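Local coordinates for protein VP1 (PDB 4PCH) that forms pentamers as the major capsid protein of human polyomavirus 7, and probably builds the virion shell and attaches it to host cells, at residues Leu59-Ala64 against Phe169-Trp174; Tyr86-Glu91 against Ser206-Ile211; Leu118-Cys123 against Tyr226-Asp231; Pro127-Gly132 against Arg161-Ala166. All coordinates share one frame; numbering follows the deposited sequence. Where two conformers were deposited one is given.

Contact 1 (Leu59-Ala64 against Phe169-Trp174); sequences LCYSVA and FPVELW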
loop_
_atom_site.group_PDB
_atom_site.type_symbol
_atom_site.label_atom_id
_atom_site.label_comp_id
_atom_site.label_asym_id
_atom_site.label_seq_id
_atom_site.Cartn_x
_atom_site.Cartn_y
_atom_site.Cartn_z
ATOM N N LEU B 59 26.189 -7.328 -2.035
ATOM C CA LEU B 59 25.809 -7.329 -0.612
ATOM C C LEU B 59 25.726 -8.756 -0.082
ATOM O O LEU B 59 25.105 -9.630 -0.705
ATOM C CB LEU B 59 24.477 -6.610 -0.358
ATOM C CG LEU B 59 24.112 -6.397 1.120
ATOM C CD1 LEU B 59 25.105 -5.462 1.801
ATOM C CD2 LEU B 59 22.690 -5.890 1.239
ATOM N N CYS B 60 26.351 -8.987 1.086
ATOM C CA CYS B 60 26.278 -10.279 1.741
ATOM C C CYS B 60 25.476 -10.211 3.025
ATOM O O CYS B 60 25.272 -9.143 3.565
ATOM C CB CYS B 60 27.685 -10.815 2.025
ATOM S SG CYS B 60 28.657 -11.207 0.561
ATOM N N TYR B 61 25.011 -11.353 3.524
ATOM C CA TYR B 61 24.353 -11.332 4.820
ATOM C C TYR B 61 25.335 -10.878 5.914
ATOM O O TYR B 61 26.544 -11.214 5.876
ATOM C CB TYR B 61 23.834 -12.704 5.196
ATOM C CG TYR B 61 22.644 -13.170 4.397
ATOM C CD1 TYR B 61 21.355 -12.758 4.719
ATOM C CD2 TYR B 61 22.801 -14.053 3.354
ATOM C CE1 TYR B 61 20.256 -13.189 3.995
ATOM C CE2 TYR B 61 21.707 -14.516 2.621
ATOM C CZ TYR B 61 20.432 -14.069 2.939
ATOM O OH TYR B 61 19.372 -14.537 2.200
ATOM N N SER B 62 24.781 -10.129 6.853
ATOM C CA SER B 62 25.421 -9.758 8.086
ATOM C C SER B 62 25.034 -10.774 9.121
ATOM O O SER B 62 23.886 -11.195 9.154
ATOM C CB SER B 62 24.915 -8.385 8.533
ATOM O OG SER B 62 25.302 -7.359 7.614
ATOM N N VAL B 63 25.976 -11.127 9.990
ATOM C CA VAL B 63 25.700 -12.072 11.069
ATOM C C VAL B 63 26.304 -11.556 12.361
ATOM O O VAL B 63 27.372 -10.926 12.371
ATOM C CB VAL B 63 26.240 -13.493 10.773
ATOM C CG1 VAL B 63 25.515 -14.116 9.585
ATOM C CG2 VAL B 63 27.719 -13.473 10.501
ATOM N N ALA B 64 25.646 -11.878 13.455
ATOM C CA ALA B 64 26.200 -11.654 14.786
ATOM C C ALA B 64 25.825 -12.847 15.638
ATOM O O ALA B 64 24.734 -13.387 15.477
ATOM C CB ALA B 64 25.680 -10.376 15.402
ATOM N N PHE B 169 28.395 -14.655 2.122
ATOM C CA PHE B 169 27.227 -15.233 1.468
ATOM C C PHE B 169 26.418 -14.138 0.782
ATOM O O PHE B 169 25.691 -13.400 1.423
ATOM C CB PHE B 169 26.328 -15.921 2.505
ATOM C CG PHE B 169 26.817 -17.269 2.954
ATOM C CD1 PHE B 169 27.692 -17.393 4.004
ATOM C CD2 PHE B 169 26.342 -18.432 2.354
ATOM C CE1 PHE B 169 28.127 -18.639 4.417
ATOM C CE2 PHE B 169 26.762 -19.686 2.779
ATOM C CZ PHE B 169 27.660 -19.795 3.813
ATOM N N PRO B 170 26.498 -14.059 -0.553
ATOM C CA PRO B 170 25.717 -13.006 -1.210
ATOM C C PRO B 170 24.214 -13.224 -1.137
ATOM O O PRO B 170 23.743 -14.326 -1.390
ATOM C CB PRO B 170 26.186 -13.099 -2.677
ATOM C CG PRO B 170 27.507 -13.757 -2.604
ATOM C CD PRO B 170 27.335 -14.779 -1.505
ATOM N N VAL B 171 23.474 -12.146 -0.897
ATOM C CA VAL B 171 22.032 -12.208 -0.757
ATOM C C VAL B 171 21.364 -12.507 -2.103
ATOM O O VAL B 171 20.263 -13.009 -2.155
ATOM C CB VAL B 171 21.478 -10.904 -0.139
ATOM C CG1 VAL B 171 22.124 -10.633 1.211
ATOM C CG2 VAL B 171 21.653 -9.714 -1.075
ATOM N N GLU B 172 22.070 -12.210 -3.198
ATOM C CA GLU B 172 21.590 -12.547 -4.530
ATOM C C GLU B 172 21.581 -14.056 -4.829
ATOM O O GLU B 172 20.943 -14.470 -5.798
ATOM C CB GLU B 172 22.433 -11.855 -5.581
ATOM C CG GLU B 172 22.234 -10.368 -5.618
ATOM C CD GLU B 172 23.374 -9.666 -6.322
ATOM O OE1 GLU B 172 23.549 -9.899 -7.526
ATOM O OE2 GLU B 172 24.058 -8.881 -5.662
ATOM N N LEU B 173 22.280 -14.870 -4.016
ATOM C CA LEU B 173 22.508 -16.283 -4.335
ATOM C C LEU B 173 22.040 -17.290 -3.265
ATOM O O LEU B 173 22.104 -18.508 -3.478
ATOM C CB LEU B 173 24.009 -16.488 -4.571
ATOM C CG LEU B 173 24.690 -15.587 -5.599
ATOM C CD1 LEU B 173 26.226 -15.801 -5.589
ATOM C CD2 LEU B 173 24.105 -15.866 -6.987
ATOM N N TRP B 174 21.576 -16.795 -2.118
ATOM C CA TRP B 174 21.286 -17.656 -0.956
ATOM C C TRP B 174 19.964 -17.218 -0.344
ATOM O O TRP B 174 19.857 -16.032 0.020
ATOM C CB TRP B 174 22.402 -17.548 0.076
ATOM C CG TRP B 174 23.716 -18.118 -0.386
ATOM C CD1 TRP B 174 24.777 -17.443 -0.919
ATOM C CD2 TRP B 174 24.086 -19.493 -0.374
ATOM N NE1 TRP B 174 25.781 -18.315 -1.233
ATOM C CE2 TRP B 174 25.382 -19.588 -0.899
ATOM C CE3 TRP B 174 23.436 -20.670 0.045
ATOM C CZ2 TRP B 174 26.046 -20.801 -1.019
ATOM C CZ3 TRP B 174 24.102 -21.877 -0.086
ATOM C CH2 TRP B 174 25.383 -21.936 -0.624
HETATM O O HOH W 1 24.418 -10.330 -3.323
HETATM O O HOH W 2 24.027 -6.778 -3.853
HETATM O O HOH W 3 27.383 -13.543 4.729
#
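Tyr61 and Val171 carry the centre of this buried contact, with Leu59 completing it. The methyl CG1 of Val171 sits over the middle of one face of the Tyr61 ring, 3.9 Å from the ring centroid and almost exactly on the ring normal, a CH-pi contact. Tyr61 CG lies anti to its own carbonyl carbon, beside the backbone N (chi1 -71°). The ring passes Phe169, with Tyr61 CD2 4.1 Å from Phe169 CB, and crosses Trp174 obliquely. There the hydroxyl OH of Tyr61 donates to Trp174 O at 2.7 Å, the acceptor lying at the edge of the ring near its plane, while Tyr61 CE2 rests against Trp174 CB. The phenol is thus held at its tip by a hydrogen bond and on one face by a methyl group.

The backbones meet in a single bridge between Cys60 and Pro170. Val171 N donates to Leu59 O and Tyr61 N to Phe169 O, each at 3.0 Å. Leu59 O also accepts from a water that in turn accepts from Glu172 N and donates to Glu172 OE2; a second water joins Leu59 N to the same carboxylate oxygen, while OE1 is hydrogen-bonded to Tyr47 OH. Leu59 CB packs on Val171 CG2 at 4.3 Å.

The contact fixes the loop between strands 161-163 and 174-176 onto the jelly-roll core of VP1, at the entry to strand 62-67. Leu59, Tyr61 and Val171 all lean on strand 224-236, the Tyr61 ring meets Phe120 of strand 117-124 edge-to-face, and Val171 also packs on Pro96 of a neighbouring subunit.

Contact 2 (Tyr86-Glu91 against Ser206-Ile211); sequences YRLETE and STTPLI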
loop_
_atom_site.group_PDB
_atom_site.type_symbol
_atom_site.label_atom_id
_atom_site.label_comp_id
_atom_site.label_asym_id
_atom_site.label_seq_id
_atom_site.Cartn_x
_atom_site.Cartn_y
_atom_site.Cartn_z
ATOM N N TYR B 86 11.767 -14.847 23.262
ATOM C CA TYR B 86 10.320 -14.864 23.009
ATOM C C TYR B 86 9.805 -13.631 22.262
ATOM O O TYR B 86 8.671 -13.623 21.802
ATOM C CB TYR B 86 9.539 -15.066 24.317
ATOM C CG TYR B 86 9.769 -13.988 25.354
ATOM C CD1 TYR B 86 10.791 -14.094 26.281
ATOM C CD2 TYR B 86 8.962 -12.859 25.399
ATOM C CE1 TYR B 86 11.010 -13.102 27.232
ATOM C CE2 TYR B 86 9.162 -11.873 26.340
ATOM C CZ TYR B 86 10.180 -11.987 27.250
ATOM O OH TYR B 86 10.339 -10.974 28.155
ATOM N N ARG B 87 10.648 -12.617 22.095
ATOM C CA ARG B 87 10.219 -11.368 21.471
ATOM C C ARG B 87 11.452 -10.623 21.037
ATOM O O ARG B 87 12.496 -10.714 21.684
ATOM C CB ARG B 87 9.411 -10.546 22.506
ATOM C CG ARG B 87 9.021 -9.128 22.150
ATOM C CD ARG B 87 7.864 -8.628 23.035
ATOM N NE ARG B 87 8.246 -8.298 24.416
ATOM C CZ ARG B 87 8.840 -7.160 24.793
ATOM N NH1 ARG B 87 9.167 -6.232 23.902
ATOM N NH2 ARG B 87 9.132 -6.950 26.069
ATOM N N LEU B 88 11.350 -9.901 19.925
ATOM C CA LEU B 88 12.425 -8.984 19.572
ATOM C C LEU B 88 11.878 -7.685 19.020
ATOM O O LEU B 88 10.728 -7.623 18.578
ATOM C CB LEU B 88 13.412 -9.614 18.610
ATOM C CG LEU B 88 13.040 -9.915 17.164
ATOM C CD1 LEU B 88 12.978 -8.659 16.287
ATOM C CD2 LEU B 88 14.021 -10.902 16.560
ATOM N N GLU B 89 12.724 -6.658 19.064
ATOM C CA GLU B 89 12.500 -5.437 18.285
ATOM C C GLU B 89 13.610 -5.372 17.270
ATOM O O GLU B 89 14.740 -5.694 17.575
ATOM C CB GLU B 89 12.519 -4.164 19.149
ATOM C CG GLU B 89 11.347 -4.017 20.106
ATOM C CD GLU B 89 11.487 -4.895 21.321
ATOM O OE1 GLU B 89 12.520 -4.777 22.002
ATOM O OE2 GLU B 89 10.565 -5.709 21.616
ATOM N N THR B 90 13.301 -4.949 16.046
ATOM C CA THR B 90 14.367 -4.728 15.065
ATOM C C THR B 90 14.040 -3.468 14.270
ATOM O O THR B 90 12.854 -3.184 14.018
ATOM C CB THR B 90 14.601 -5.965 14.164
ATOM O OG1 THR B 90 15.728 -5.702 13.279
ATOM C CG2 THR B 90 13.339 -6.304 13.334
ATOM N N GLU B 91 15.065 -2.670 13.946
ATOM C CA GLU B 91 14.892 -1.402 13.239
ATOM C C GLU B 91 16.027 -1.222 12.253
ATOM O O GLU B 91 17.189 -1.468 12.575
ATOM C CB GLU B 91 14.992 -0.176 14.177
ATOM C CG GLU B 91 14.058 -0.058 15.360
ATOM C CD GLU B 91 14.360 1.183 16.224
ATOM O OE1 GLU B 91 14.664 2.304 15.658
ATOM O OE2 GLU B 91 14.269 1.020 17.477
ATOM N N SER B 206 7.543 -0.660 17.906
ATOM C CA SER B 206 7.030 -1.896 17.336
ATOM C C SER B 206 7.762 -3.060 17.954
ATOM O O SER B 206 8.868 -2.903 18.464
ATOM C CB SER B 206 7.221 -1.904 15.817
ATOM O OG SER B 206 8.586 -1.923 15.475
ATOM N N THR B 207 7.144 -4.230 17.897
ATOM C CA THR B 207 7.742 -5.423 18.473
ATOM C C THR B 207 7.278 -6.633 17.688
ATOM O O THR B 207 6.241 -6.584 16.998
ATOM C CB THR B 207 7.394 -5.559 19.974
ATOM O OG1 THR B 207 8.206 -6.579 20.552
ATOM C CG2 THR B 207 5.901 -5.874 20.197
ATOM N N THR B 208 8.068 -7.694 17.776
ATOM C CA THR B 208 7.860 -8.889 16.985
ATOM C C THR B 208 7.885 -10.101 17.913
ATOM O O THR B 208 8.932 -10.428 18.429
ATOM C CB THR B 208 8.985 -9.024 15.948
ATOM O OG1 THR B 208 8.952 -7.881 15.053
ATOM C CG2 THR B 208 8.846 -10.316 15.179
ATOM N N PRO B 209 6.746 -10.784 18.088
ATOM C CA PRO B 209 6.809 -12.009 18.873
ATOM C C PRO B 209 7.564 -13.102 18.133
ATOM O O PRO B 209 7.563 -13.162 16.906
ATOM C CB PRO B 209 5.347 -12.373 19.061
ATOM C CG PRO B 209 4.675 -11.835 17.851
ATOM C CD PRO B 209 5.394 -10.556 17.541
ATOM N N LEU B 210 8.186 -13.983 18.901
ATOM C CA LEU B 210 8.937 -15.090 18.340
ATOM C C LEU B 210 8.365 -16.435 18.754
ATOM O O LEU B 210 8.930 -17.484 18.442
ATOM C CB LEU B 210 10.385 -14.988 18.799
ATOM C CG LEU B 210 11.199 -13.772 18.376
ATOM C CD1 LEU B 210 12.545 -13.737 19.060
ATOM C CD2 LEU B 210 11.398 -13.702 16.853
ATOM N N ILE B 211 7.233 -16.437 19.441
ATOM C CA ILE B 211 6.669 -17.688 19.928
ATOM C C ILE B 211 5.840 -18.432 18.867
ATOM O O ILE B 211 5.140 -17.802 18.057
ATOM C CB ILE B 211 5.799 -17.503 21.198
ATOM C CG1 ILE B 211 4.671 -16.492 20.988
ATOM C CG2 ILE B 211 6.658 -17.103 22.382
ATOM C CD1 ILE B 211 3.636 -16.541 22.068
HETATM O O HOH W 4 10.259 -5.034 15.709
HETATM O O HOH W 5 11.036 -1.055 15.292
#
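Thr207 and Glu89 meet through a hydroxyl-carboxylate hydrogen bond: Thr207 OG1 donates to Glu89 OE2 at 2.7 Å, using the anti lone pair of that oxygen. With OG1 anti to the backbone N (chi1 -169°), the Thr207 hydroxyl also comes close to the aliphatic part of Arg87, 3.1 Å from CG, and lies at the edge of the Arg87 guanidinium, near its plane. Glu89 is bent at chi2 (77°), and its OE2 forms a salt bridge with Arg87 NH1 at 2.7 Å, so one oxygen serves both the hydroxyl and the guanidinium. The other oxygen, OE1, turns to Arg263 and His265. Arg87 NH2 forms a salt bridge with Glu213 of a neighbouring subunit.

On the sheet face bearing Leu88 and Thr208, the two side chains lie side by side. Leu88 CG stands between the backbone N and the carbonyl carbon (chi1 70°); its CD1 lies 4.0 Å from Thr208 CB. Leu88 CD2 touches Leu210 CD2 at 3.8 Å, these leucines crossing at about a right angle. At the far end, Ile211 CG2 rests on Tyr86 CB.

Leu88 and Thr208 form an antiparallel hydrogen-bonded pair: Leu88 N donates to Thr208 O at 2.9 Å, and Thr208 N to Leu88 O at 2.8 Å. Leu210 N donates to Tyr86 O at 3.0 Å.

Strand 79-93 is thereby flanked by strands 208-219 and 253-271, while Leu88, Thr90 and Thr208 pack on Trp121 of strand 117-124 from the facing part of the jelly roll.

Contact 3 (Leu118-Cys123 against Tyr226-Asp231); sequences LYFWAC and YLTSAD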
loop_
_atom_site.group_PDB
_atom_site.type_symbol
_atom_site.label_atom_id
_atom_site.label_comp_id
_atom_site.label_asym_id
_atom_site.label_seq_id
_atom_site.Cartn_x
_atom_site.Cartn_y
_atom_site.Cartn_z
ATOM N N LEU B 118 16.124 -5.543 -0.840
ATOM C CA LEU B 118 15.910 -6.678 0.056
ATOM C C LEU B 118 15.969 -6.177 1.480
ATOM O O LEU B 118 16.925 -5.492 1.843
ATOM C CB LEU B 118 16.970 -7.740 -0.154
ATOM C CG LEU B 118 17.045 -8.882 0.884
ATOM C CD1 LEU B 118 15.756 -9.703 0.858
ATOM C CD2 LEU B 118 18.278 -9.755 0.709
ATOM N N TYR B 119 14.966 -6.550 2.275
ATOM C CA TYR B 119 14.951 -6.256 3.725
ATOM C C TYR B 119 14.732 -7.575 4.432
ATOM O O TYR B 119 13.709 -8.208 4.240
ATOM C CB TYR B 119 13.876 -5.254 4.060
ATOM C CG TYR B 119 13.962 -4.026 3.184
ATOM C CD1 TYR B 119 14.879 -3.028 3.457
ATOM C CD2 TYR B 119 13.159 -3.880 2.065
ATOM C CE1 TYR B 119 15.004 -1.914 2.638
ATOM C CE2 TYR B 119 13.247 -2.757 1.262
ATOM C CZ TYR B 119 14.189 -1.785 1.541
ATOM O OH TYR B 119 14.328 -0.676 0.745
ATOM N N PHE B 120 15.738 -8.020 5.173
ATOM C CA PHE B 120 15.698 -9.376 5.753
ATOM C C PHE B 120 16.221 -9.378 7.163
ATOM O O PHE B 120 17.232 -8.735 7.442
ATOM C CB PHE B 120 16.535 -10.345 4.912
ATOM C CG PHE B 120 16.625 -11.728 5.483
ATOM C CD1 PHE B 120 15.703 -12.701 5.123
ATOM C CD2 PHE B 120 17.663 -12.065 6.357
ATOM C CE1 PHE B 120 15.769 -13.988 5.648
ATOM C CE2 PHE B 120 17.737 -13.329 6.892
ATOM C CZ PHE B 120 16.785 -14.292 6.552
ATOM N N TRP B 121 15.543 -10.114 8.052
ATOM C CA TRP B 121 16.110 -10.390 9.362
ATOM C C TRP B 121 15.818 -11.835 9.762
ATOM O O TRP B 121 14.831 -12.457 9.309
ATOM C CB TRP B 121 15.602 -9.396 10.435
ATOM C CG TRP B 121 14.135 -9.462 10.660
ATOM C CD1 TRP B 121 13.179 -8.620 10.131
ATOM C CD2 TRP B 121 13.425 -10.415 11.472
ATOM N NE1 TRP B 121 11.937 -9.019 10.541
ATOM C CE2 TRP B 121 12.054 -10.111 11.365
ATOM C CE3 TRP B 121 13.817 -11.505 12.261
ATOM C CZ2 TRP B 121 11.067 -10.856 12.017
ATOM C CZ3 TRP B 121 12.848 -12.240 12.921
ATOM C CH2 TRP B 121 11.476 -11.913 12.788
ATOM N N ALA B 122 16.686 -12.353 10.620
ATOM C CA ALA B 122 16.514 -13.660 11.264
ATOM C C ALA B 122 17.099 -13.647 12.661
ATOM O O ALA B 122 18.069 -12.942 12.951
ATOM C CB ALA B 122 17.111 -14.796 10.438
ATOM N N CYS B 123 16.456 -14.439 13.530
ATOM C CA CYS B 123 16.863 -14.670 14.897
ATOM C C CYS B 123 16.675 -16.134 15.238
ATOM O O CYS B 123 15.576 -16.689 15.087
ATOM C CB CYS B 123 16.020 -13.792 15.830
ATOM S SG CYS B 123 16.394 -14.009 17.581
ATOM N N TYR B 226 21.662 -16.061 17.617
ATOM C CA TYR B 226 22.245 -15.896 16.295
ATOM C C TYR B 226 21.332 -14.942 15.548
ATOM O O TYR B 226 20.120 -15.200 15.464
ATOM C CB TYR B 226 22.307 -17.240 15.553
ATOM C CG TYR B 226 23.317 -18.202 16.171
ATOM C CD1 TYR B 226 23.088 -18.745 17.413
ATOM C CD2 TYR B 226 24.494 -18.532 15.516
ATOM C CE1 TYR B 226 24.010 -19.594 18.004
ATOM C CE2 TYR B 226 25.416 -19.382 16.084
ATOM C CZ TYR B 226 25.168 -19.908 17.343
ATOM O OH TYR B 226 26.054 -20.752 17.953
ATOM N N LEU B 227 21.909 -13.829 15.107
ATOM C CA LEU B 227 21.203 -12.788 14.338
ATOM C C LEU B 227 21.750 -12.742 12.943
ATOM O O LEU B 227 22.958 -12.827 12.751
ATOM C CB LEU B 227 21.399 -11.432 15.007
ATOM C CG LEU B 227 20.885 -11.359 16.453
ATOM C CD1 LEU B 227 21.238 -10.016 17.049
ATOM C CD2 LEU B 227 19.392 -11.665 16.545
ATOM N N THR B 228 20.860 -12.561 11.962
ATOM C CA THR B 228 21.262 -12.480 10.555
ATOM C C THR B 228 20.437 -11.360 9.924
ATOM O O THR B 228 19.277 -11.199 10.269
ATOM C CB THR B 228 21.034 -13.809 9.805
ATOM O OG1 THR B 228 21.585 -14.902 10.556
ATOM C CG2 THR B 228 21.692 -13.799 8.423
ATOM N N SER B 229 21.060 -10.558 9.056
ATOM C CA SER B 229 20.291 -9.510 8.389
ATOM C C SER B 229 20.832 -9.185 7.014
ATOM O O SER B 229 21.954 -9.534 6.684
ATOM C CB SER B 229 20.214 -8.251 9.257
ATOM O OG SER B 229 21.445 -7.589 9.371
ATOM N N ALA B 230 19.996 -8.542 6.191
ATOM C CA ALA B 230 20.465 -7.922 4.965
ATOM C C ALA B 230 19.467 -6.858 4.597
ATOM O O ALA B 230 18.241 -7.113 4.595
ATOM C CB ALA B 230 20.563 -8.943 3.846
ATOM N N ASP B 231 19.977 -5.678 4.279
ATOM C CA ASP B 231 19.146 -4.530 3.949
ATOM C C ASP B 231 19.762 -3.776 2.782
ATOM O O ASP B 231 20.671 -2.968 2.952
ATOM C CB ASP B 231 18.961 -3.637 5.179
ATOM C CG ASP B 231 18.114 -4.306 6.241
ATOM O OD1 ASP B 231 16.848 -4.344 6.102
ATOM O OD2 ASP B 231 18.704 -4.887 7.184
#
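Phe120 with Ala230 and Ala122 with Thr228 are the two hydrogen-bonded pairs that knit strands 117-124 and 224-236 together; the axes of their segments 118-123 and 226-231 lie 4.6 Å apart and run in almost exactly opposite directions. In the first pair Phe120 N donates to Ala230 O at 2.7 Å and Ala230 N returns the bond to Phe120 O; in the second Ala122 N donates to Thr228 O at 2.9 Å and Thr228 N to Ala122 O. Tyr119 with Asp231, Trp121 with Ser229 and Cys123 with Leu227 are the non-hydrogen-bonded pairs, where CA-H groups approach carbonyls of the other strand, as Asp231 CA does Leu118 O at 3.2 Å.

Apolar contacts differ on the two faces. On the face of Phe120, Ala122, Thr228 and Ala230, Ala122 CB lies 4.1 Å from Thr228 CB, and Leu118 CD2 lies 4.0 Å from Ala230 CB. Phe120 CG is anti to the backbone N (chi1 176°), and its ring turns an edge to the opposite strand, with Thr228 CG2 near the ring plane. On the other face Cys123 SG meets Leu227 CD2 at 3.9 Å.

Asp231 brings a charged group to the Tyr119 ring: OD1 stands at its edge, near the plane, 3.6 Å from Tyr119 CD1, with ring and carboxylate planes 43° apart. The same oxygen forms a salt bridge with Arg260.

Close to the centre of the chain, the pair belongs to the jelly-roll core: strand 184-191 borders strand 117-124 on its other side, strand 62-67 pairs with strand 224-236, and Trp121 packs against strands 79-93 and 253-271.

Contact 4 (Pro127-Gly132 against Arg161-Ala166); sequences PLDVIG and RKQVNA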
loop_
_atom_site.group_PDB
_atom_site.type_symbol
_atom_site.label_atom_id
_atom_site.label_comp_id
_atom_site.label_asym_id
_atom_site.label_seq_id
_atom_site.Cartn_x
_atom_site.Cartn_y
_atom_site.Cartn_z
ATOM N N PRO B 127 22.994 -20.871 13.374
ATOM C CA PRO B 127 23.009 -20.094 12.115
ATOM C C PRO B 127 21.846 -20.397 11.206
ATOM O O PRO B 127 21.289 -21.482 11.238
ATOM C CB PRO B 127 24.331 -20.510 11.432
ATOM C CG PRO B 127 25.008 -21.442 12.334
ATOM C CD PRO B 127 24.202 -21.685 13.573
ATOM N N LEU B 128 21.513 -19.412 10.378
ATOM C CA LEU B 128 20.448 -19.485 9.405
ATOM C C LEU B 128 20.690 -20.553 8.343
ATOM O O LEU B 128 21.741 -20.556 7.708
ATOM C CB LEU B 128 20.331 -18.121 8.728
ATOM C CG LEU B 128 19.261 -17.987 7.632
ATOM C CD1 LEU B 128 17.869 -17.990 8.222
ATOM C CD2 LEU B 128 19.409 -16.741 6.770
ATOM N N ASP B 129 19.727 -21.448 8.153
ATOM C CA ASP B 129 19.779 -22.423 7.050
ATOM C C ASP B 129 19.364 -21.715 5.754
ATOM O O ASP B 129 18.290 -21.045 5.713
ATOM C CB ASP B 129 18.817 -23.579 7.323
ATOM C CG ASP B 129 19.162 -24.355 8.576
ATOM O OD1 ASP B 129 20.307 -24.897 8.666
ATOM O OD2 ASP B 129 18.273 -24.458 9.462
ATOM N N VAL B 130 20.183 -21.890 4.702
ATOM C CA VAL B 130 19.913 -21.268 3.388
ATOM C C VAL B 130 20.025 -22.289 2.260
ATOM O O VAL B 130 20.660 -23.350 2.388
ATOM C CB VAL B 130 20.891 -20.086 3.067
ATOM C CG1 VAL B 130 20.474 -18.855 3.837
ATOM C CG2 VAL B 130 22.331 -20.463 3.364
ATOM N N ILE B 131 19.379 -21.955 1.148
ATOM C CA ILE B 131 19.460 -22.729 -0.069
ATOM C C ILE B 131 20.231 -21.908 -1.109
ATOM O O ILE B 131 19.988 -20.696 -1.277
ATOM C CB ILE B 131 18.069 -23.081 -0.627
ATOM C CG1 ILE B 131 17.181 -23.726 0.432
ATOM C CG2 ILE B 131 18.210 -24.002 -1.832
ATOM C CD1 ILE B 131 15.773 -23.945 -0.049
ATOM N N GLY B 132 21.183 -22.548 -1.759
ATOM C CA GLY B 132 21.965 -21.903 -2.827
ATOM C C GLY B 132 21.240 -21.993 -4.148
ATOM O O GLY B 132 20.888 -23.085 -4.568
ATOM N N ARG B 161 22.632 -26.828 0.143
ATOM C CA ARG B 161 22.197 -26.279 1.416
ATOM C C ARG B 161 23.398 -26.024 2.298
ATOM O O ARG B 161 24.327 -26.827 2.336
ATOM C CB ARG B 161 21.210 -27.215 2.082
ATOM C CG ARG B 161 19.854 -27.060 1.447
ATOM C CD ARG B 161 18.889 -28.125 1.870
ATOM N NE ARG B 161 17.531 -27.647 1.663
ATOM C CZ ARG B 161 16.886 -27.733 0.502
ATOM N NH1 ARG B 161 17.488 -28.270 -0.559
ATOM N NH2 ARG B 161 15.644 -27.286 0.402
ATOM N N LYS B 162 23.377 -24.882 2.971
ATOM C CA LYS B 162 24.453 -24.457 3.869
ATOM C C LYS B 162 23.843 -23.605 4.961
ATOM O O LYS B 162 22.661 -23.229 4.906
ATOM C CB LYS B 162 25.523 -23.637 3.150
ATOM C CG LYS B 162 26.441 -24.385 2.202
ATOM C CD LYS B 162 27.796 -23.703 2.108
ATOM C CE LYS B 162 28.731 -24.565 1.288
ATOM N NZ LYS B 162 29.998 -23.874 0.951
ATOM N N GLN B 163 24.647 -23.325 5.988
ATOM C CA GLN B 163 24.253 -22.340 7.003
ATOM C C GLN B 163 25.093 -21.081 6.898
ATOM O O GLN B 163 26.262 -21.142 6.549
ATOM C CB GLN B 163 24.388 -22.945 8.405
ATOM C CG GLN B 163 23.635 -24.236 8.571
ATOM C CD GLN B 163 23.620 -24.709 10.027
ATOM O OE1 GLN B 163 22.565 -24.814 10.648
ATOM N NE2 GLN B 163 24.792 -24.940 10.581
ATOM N N VAL B 164 24.496 -19.937 7.236
ATOM C CA VAL B 164 25.183 -18.656 7.089
ATOM C C VAL B 164 26.096 -18.441 8.302
ATOM O O VAL B 164 25.657 -17.912 9.332
ATOM C CB VAL B 164 24.216 -17.481 6.881
ATOM C CG1 VAL B 164 25.016 -16.208 6.612
ATOM C CG2 VAL B 164 23.305 -17.745 5.706
ATOM N N ASN B 165 27.333 -18.912 8.171
ATOM C CA ASN B 165 28.325 -18.969 9.256
ATOM C C ASN B 165 29.576 -18.181 8.897
ATOM O O ASN B 165 30.650 -18.411 9.460
ATOM C CB ASN B 165 28.732 -20.430 9.546
ATOM C CG ASN B 165 29.227 -21.168 8.295
ATOM O OD1 ASN B 165 29.461 -20.552 7.232
ATOM N ND2 ASN B 165 29.351 -22.494 8.402
ATOM N N ALA B 166 29.429 -17.249 7.972
ATOM C CA ALA B 166 30.532 -16.442 7.519
ATOM C C ALA B 166 29.946 -15.198 6.841
ATOM O O ALA B 166 28.750 -15.102 6.613
ATOM C CB ALA B 166 31.365 -17.211 6.543
HETATM O O HOH W 6 23.233 -16.985 10.516
HETATM O O HOH W 7 21.353 -26.188 6.234
#
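A small three-stranded antiparallel sheet, with strand 129-132 in the middle and 161-163 and 174-176 outside it, contains this contact, which pairs Pro127-Gly132 with Arg161-Ala166. Val130 and Lys162 are the hydrogen-bonded pair: Val130 N donates to Lys162 O at 2.8 Å, and Lys162 N to Val130 O at 3.2 Å. Beyond it Val164 N donates to Leu128 O at 2.9 Å, and a water that accepts from Leu128 N donates to Val164 O. Val164 is the centre of an inverse gamma turn. Pro127 CB lies 3.6 Å from Val164 O and also touches Gln163 CB.

Polar ends turn to partners beyond the pair: Asp129 OD2 accepts from Asn181 N, and Lys162 NZ forms a salt bridge with Glu147. Arg161 was modelled in two conformers; in one of them NE forms a salt bridge with Asp177, and Ile131 CG1 stands over one face of the guanidinium, offset toward the rim, so this part of the contact is less certain.

Three branched side chains pack together beside the turn. Leu128 packs on Phe120 and Ala122 of strand 117-124, joining the small sheet to the jelly-roll core, and its CD2 reaches Val164 CG2 at 4.2 Å. Val164 CG2, placed anti to the carbonyl carbon, also presses on Val130 CG1 at 3.6 Å, the two valines crossing at about a right angle.

How the contacts relate
Contact 3 is the hub of the set. Contact 1 joins it through strand 62-67, with Ser62 N probably bonded to Ser229 O and Ala64 O to Leu227 N, each at 2.9 Å, while Val171 CG1 packs on Ala230 CB at 3.5 Å. From the opposite face of the same strand pair, contact 2 reaches it through Leu88 CD2 against Cys123 CB at 3.6 Å. Contact 4 leans on contact 3 as well, Tyr226 CD2 lying 3.5 Å from Pro127 N, and meets contact 1 where Trp174 CE3 packs on Val130 CG2. Contacts 2 and 4 do not touch; their centres are about 22 Å apart.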